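Local atomic coordinates of CurH (Lyngbya majuscula, PDB entry 3KG7), a protein that probably catalyses dehydration of a beta-hydroxyacyl intermediate to an enoyl product, as the dehydratase domain of one module of the curacin polyketide synthase. Residues R253-Q257 with L258-S262; P239-S242 with R243-A246. All blocks are in the same frame, centred on the assembly; numbering follows the deposited sequence.

Contact 1 of 2, residues R253-Q257 with L258-S262; sequences RVNEQ and LQTRS
Residues 253-257 and 258-262 form the closed end of a beta hairpin, where strand 243-255 turns back into strand 260-268 at the surface of the domain. The antiparallel course follows from the 160° between the short strand axes and from two hydrogen-bonded pairs, Arg253 with Ser262 and Asn255 with Thr260. In the first, Ser262 N to Arg253 O measures 2.8 Å; in the second, Asn255 N to Thr260 O is likewise 2.8 Å. At the second pair, Gln259 and Thr260 both face Asn255, a G1 beta bulge, and Gln259 has the positive phi usual at the first position of such a bulge. Asn255 also fastens the turn through its side chain: with CG anti to the backbone N (chi1 -166°), OD1 receives Leu258 N at 2.8 Å. That bond is nearly straight, 166° at the hydrogen, although the donor stands well above the amide's carbonyl plane. On the same face Thr260 OG1 lies 3.4 Å from Asn255 CB, and Thr260 also packs on Trp229 of strand 225-236. The other face carries the non-hydrogen-bonded pair Val254 and Arg261, whose side chains run alongside each other. Val254 CG2 sits over the rim of one guanidinium face, 3.6 Å from Arg261 CZ, while Arg261 NH2 makes a salt bridge to Asp214 and a hydrogen bond to Ser252 OG.

Contact 2 of 2, residues P239-S242 with R243-A246; sequences PTPS and RFYA
Phe244 turns its ring back toward Thr240 and Pro241 because CG stands between the backbone N and the carbonyl carbon (chi1 63°), while Thr240, with OG1 between its backbone N and carbonyl carbon (chi1 64°), has its methyl CG2 directed over one ring face. The two side chains meet at a slant: Thr240 CB is 3.8 Å from Phe244 CE2, and the methyl CG2 lies 4.1 Å above the ring plane, displaced toward the rim. Pro241 approaches differently. Its carbonyl O lies near the ring plane at the edge, 3.6 Å from Phe244 CD2, and its CD is 4.1 Å from Phe244 CB, the two side chains crossing at about a right angle. No hydrogen bond joins 239-242 to 243-246, and much of the direct packing between them is van der Waals contact with this ring. The segment 239-242 is the end of the loop between strand 225-236 and strand 243-255; Phe244 belongs to the latter strand, and its backbone bonds to Ile185 of strand 181-186. Phe275 of strand 274-286 touches Thr240, Pro241 and Phe244, and Leu204 of helix 202-207 touches Thr240 and Phe244, extending the apolar packing around the ring. Replacing the Phe244 ring with the methyl of an alanine is likely to open a gap beside Thr240 and deprive the Pro241 carbonyl of its aromatic edge. The placement of that carbonyl O near the ring plane, toward the C-H rim rather than over the pi face, is consistent with a weakly favourable electrostatic contribution to otherwise largely dispersive packing.

Contact 2 comes first along the chain and contact 1 follows, with both drawing on strand 243-255. Residues 243-246 belong to the part of this strand next to the incoming loop, whereas 253-255 are its last residues before the turn, so the strand spans the separation. The contact centres are 30 Å apart, and their nearest atoms, about 14 Å apart, do not touch. Strand 260-268, entered through contact 1, is the antiparallel neighbour of strand 243-255; Tyr245 of contact 2 is backbone-bonded to its Leu268. The hairpin thus runs between the two contacts within the double hotdog fold of this dehydratase domain.

Contact 1 of 2, residues R253-Q257 with L258-S262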
loop_
_atom_site.group_PDB
_atom_site.type_symbol
_atom_site.label_atom_id
_atom_site.label_comp_id
_atom_site.label_asym_id
_atom_site.label_seq_id
_atom_site.Cartn_x
_atom_site.Cartn_y
_atom_site.Cartn_z
ATOM N N ARG C 253 -4.543 29.838 -27.280
ATOM C CA ARG C 253 -4.243 31.087 -26.590
ATOM C C ARG C 253 -2.795 31.098 -26.123
ATOM O O ARG C 253 -2.324 30.156 -25.486
ATOM C CB ARG C 253 -5.200 31.320 -25.418
ATOM C CG ARG C 253 -6.654 31.583 -25.843
ATOM C CD ARG C 253 -7.594 31.807 -24.653
ATOM N NE ARG C 253 -7.285 30.937 -23.520
ATOM C CZ ARG C 253 -7.580 29.642 -23.458
ATOM N NH1 ARG C 253 -8.199 29.043 -24.468
ATOM N NH2 ARG C 253 -7.248 28.943 -22.382
ATOM N N VAL C 254 -2.097 32.174 -26.459
ATOM C CA VAL C 254 -0.681 32.310 -26.177
ATOM C C VAL C 254 -0.483 33.335 -25.070
ATOM O O VAL C 254 -0.667 34.537 -25.287
ATOM C CB VAL C 254 0.103 32.748 -27.447
ATOM C CG1 VAL C 254 1.596 32.935 -27.142
ATOM C CG2 VAL C 254 -0.094 31.740 -28.571
ATOM N N ASN C 255 -0.155 32.857 -23.872
ATOM C CA ASN C 255 0.330 33.746 -22.828
ATOM C C ASN C 255 1.789 34.076 -23.137
ATOM O O ASN C 255 2.585 33.187 -23.454
ATOM C CB ASN C 255 0.191 33.119 -21.432
ATOM C CG ASN C 255 0.375 34.163 -20.314
ATOM O OD1 ASN C 255 1.403 35.007 -20.352
ATOM N ND2 ASN C 255 -0.600 34.047 -19.282
ATOM N N GLU C 256 2.127 35.356 -23.060
ATOM C CA GLU C 256 3.462 35.815 -23.414
ATOM C C GLU C 256 4.336 35.925 -22.171
ATOM O O GLU C 256 5.371 35.259 -22.071
ATOM C CB GLU C 256 3.392 37.163 -24.141
ATOM C CG GLU C 256 2.439 37.202 -25.339
ATOM C CD GLU C 256 3.100 36.799 -26.647
ATOM O OE1 GLU C 256 3.060 37.618 -27.598
ATOM O OE2 GLU C 256 3.659 35.673 -26.730
ATOM N N GLN C 257 3.897 36.761 -21.225
ATOM C CA GLN C 257 4.655 37.074 -20.009
ATOM C C GLN C 257 4.909 35.829 -19.138
ATOM O O GLN C 257 5.961 35.719 -18.497
ATOM C CB GLN C 257 3.940 38.165 -19.199
ATOM C CG GLN C 257 3.288 39.279 -20.038
ATOM C CD GLN C 257 4.282 40.355 -20.528
ATOM O OE1 GLN C 257 5.313 40.601 -19.867
ATOM N NE2 GLN C 257 3.951 41.027 -21.694
ATOM N N LEU C 258 3.949 34.903 -19.123
ATOM C CA LEU C 258 4.099 33.625 -18.412
ATOM C C LEU C 258 4.336 32.439 -19.361
ATOM O O LEU C 258 4.393 31.284 -18.924
ATOM C CB LEU C 258 2.909 33.367 -17.475
ATOM C CG LEU C 258 2.963 34.087 -16.109
ATOM C CD1 LEU C 258 1.564 34.470 -15.612
ATOM C CD2 LEU C 258 3.721 33.250 -15.060
ATOM N N GLN C 259 4.460 32.752 -20.653
ATOM C CA GLN C 259 4.972 31.841 -21.695
ATOM C C GLN C 259 4.366 30.430 -21.721
ATOM O O GLN C 259 5.025 29.453 -21.353
ATOM C CB GLN C 259 6.506 31.772 -21.627
ATOM C CG GLN C 259 7.192 31.354 -22.933
ATOM C CD GLN C 259 7.128 32.420 -24.023
ATOM O OE1 GLN C 259 6.986 33.614 -23.746
ATOM N NE2 GLN C 259 7.239 31.986 -25.273
ATOM N N THR C 260 3.114 30.341 -22.166
ATOM C CA THR C 260 2.393 29.069 -22.287
ATOM C C THR C 260 1.415 29.141 -23.453
ATOM O O THR C 260 0.836 30.197 -23.711
ATOM C CB THR C 260 1.561 28.747 -21.019
ATOM O OG1 THR C 260 0.590 29.783 -20.789
ATOM C CG2 THR C 260 2.442 28.594 -19.785
ATOM N N ARG C 261 1.231 28.028 -24.158
ATOM C CA ARG C 261 0.148 27.912 -25.142
ATOM C C ARG C 261 -0.932 27.011 -24.568
ATOM O O ARG C 261 -0.627 25.919 -24.090
ATOM C CB ARG C 261 0.638 27.318 -26.464
ATOM C CG ARG C 261 1.668 28.137 -27.202
ATOM C CD ARG C 261 1.964 27.511 -28.548
ATOM N NE ARG C 261 0.961 27.865 -29.550
ATOM C CZ ARG C 261 1.078 28.877 -30.411
ATOM N NH1 ARG C 261 2.156 29.651 -30.405
ATOM N NH2 ARG C 261 0.111 29.119 -31.284
ATOM N N SER C 262 -2.186 27.457 -24.609
ATOM C CA SER C 262 -3.295 26.667 -24.061
ATOM C C SER C 262 -4.435 26.517 -25.055
ATOM O O SER C 262 -4.699 27.428 -25.848
ATOM C CB SER C 262 -3.833 27.297 -22.777
ATOM O OG SER C 262 -2.798 27.898 -22.022
#

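Contact 2 of 2, residues P239-S242 with R243-A246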
loop_
_atom_site.group_PDB
_atom_site.type_symbol
_atom_site.label_atom_id
_atom_site.label_comp_id
_atom_site.label_asym_id
_atom_site.label_seq_id
_atom_site.Cartn_x
_atom_site.Cartn_y
_atom_site.Cartn_z
ATOM N N PRO C 239 -16.408 5.040 -22.135
ATOM C CA PRO C 239 -15.186 4.604 -22.791
ATOM C C PRO C 239 -15.141 5.050 -24.245
ATOM O O PRO C 239 -16.193 5.169 -24.885
ATOM C CB PRO C 239 -15.280 3.080 -22.724
ATOM C CG PRO C 239 -16.176 2.807 -21.595
ATOM C CD PRO C 239 -17.184 3.895 -21.630
ATOM N N THR C 240 -13.938 5.296 -24.758
ATOM C CA THR C 240 -13.768 5.655 -26.168
ATOM C C THR C 240 -14.185 4.500 -27.075
ATOM O O THR C 240 -13.876 3.343 -26.790
ATOM C CB THR C 240 -12.315 6.053 -26.513
ATOM O OG1 THR C 240 -11.456 4.931 -26.320
ATOM C CG2 THR C 240 -11.846 7.177 -25.630
ATOM N N PRO C 241 -14.899 4.811 -28.170
ATOM C CA PRO C 241 -15.186 3.808 -29.185
ATOM C C PRO C 241 -13.918 3.499 -29.981
ATOM O O PRO C 241 -12.901 4.184 -29.808
ATOM C CB PRO C 241 -16.211 4.501 -30.086
ATOM C CG PRO C 241 -16.620 5.741 -29.361
ATOM C CD PRO C 241 -15.470 6.118 -28.527
ATOM N N SER C 242 -13.981 2.484 -30.842
ATOM C CA SER C 242 -12.822 2.056 -31.637
ATOM C C SER C 242 -12.327 3.167 -32.558
ATOM O O SER C 242 -11.144 3.218 -32.907
ATOM C CB SER C 242 -13.168 0.803 -32.445
ATOM O OG SER C 242 -14.390 0.976 -33.145
ATOM N N ARG C 243 -13.247 4.054 -32.929
ATOM C CA ARG C 243 -12.950 5.218 -33.755
ATOM C C ARG C 243 -13.737 6.440 -33.262
ATOM O O ARG C 243 -14.947 6.361 -33.036
ATOM C CB ARG C 243 -13.277 4.897 -35.220
ATOM C CG ARG C 243 -13.337 6.092 -36.161
ATOM C CD ARG C 243 -13.802 5.677 -37.547
ATOM N NE ARG C 243 -12.776 4.912 -38.253
ATOM C CZ ARG C 243 -12.834 4.581 -39.541
ATOM N NH1 ARG C 243 -13.873 4.943 -40.283
ATOM N NH2 ARG C 243 -11.843 3.890 -40.090
ATOM N N PHE C 244 -13.036 7.559 -33.089
ATOM C CA PHE C 244 -13.641 8.811 -32.625
ATOM C C PHE C 244 -12.859 10.020 -33.134
ATOM O O PHE C 244 -11.867 9.868 -33.850
ATOM C CB PHE C 244 -13.735 8.842 -31.099
ATOM C CG PHE C 244 -12.399 8.809 -30.403
ATOM C CD1 PHE C 244 -11.813 9.983 -29.942
ATOM C CD2 PHE C 244 -11.730 7.599 -30.196
ATOM C CE1 PHE C 244 -10.573 9.957 -29.290
ATOM C CE2 PHE C 244 -10.493 7.566 -29.546
ATOM C CZ PHE C 244 -9.917 8.750 -29.092
ATOM N N TYR C 245 -13.302 11.213 -32.747
ATOM C CA TYR C 245 -12.728 12.457 -33.251
ATOM C C TYR C 245 -12.277 13.407 -32.137
ATOM O O TYR C 245 -12.830 13.400 -31.031
ATOM C CB TYR C 245 -13.732 13.162 -34.175
ATOM C CG TYR C 245 -14.142 12.341 -35.385
ATOM C CD1 TYR C 245 -13.430 12.424 -36.583
ATOM C CD2 TYR C 245 -15.245 11.480 -35.331
ATOM C CE1 TYR C 245 -13.796 11.672 -37.690
ATOM C CE2 TYR C 245 -15.620 10.722 -36.437
ATOM C CZ TYR C 245 -14.887 10.824 -37.611
ATOM O OH TYR C 245 -15.250 10.082 -38.709
ATOM N N ALA C 246 -11.265 14.215 -32.438
ATOM C CA ALA C 246 -10.837 15.290 -31.550
ATOM C C ALA C 246 -11.051 16.607 -32.276
ATOM O O ALA C 246 -10.514 16.813 -33.367
ATOM C CB ALA C 246 -9.383 15.119 -31.155
#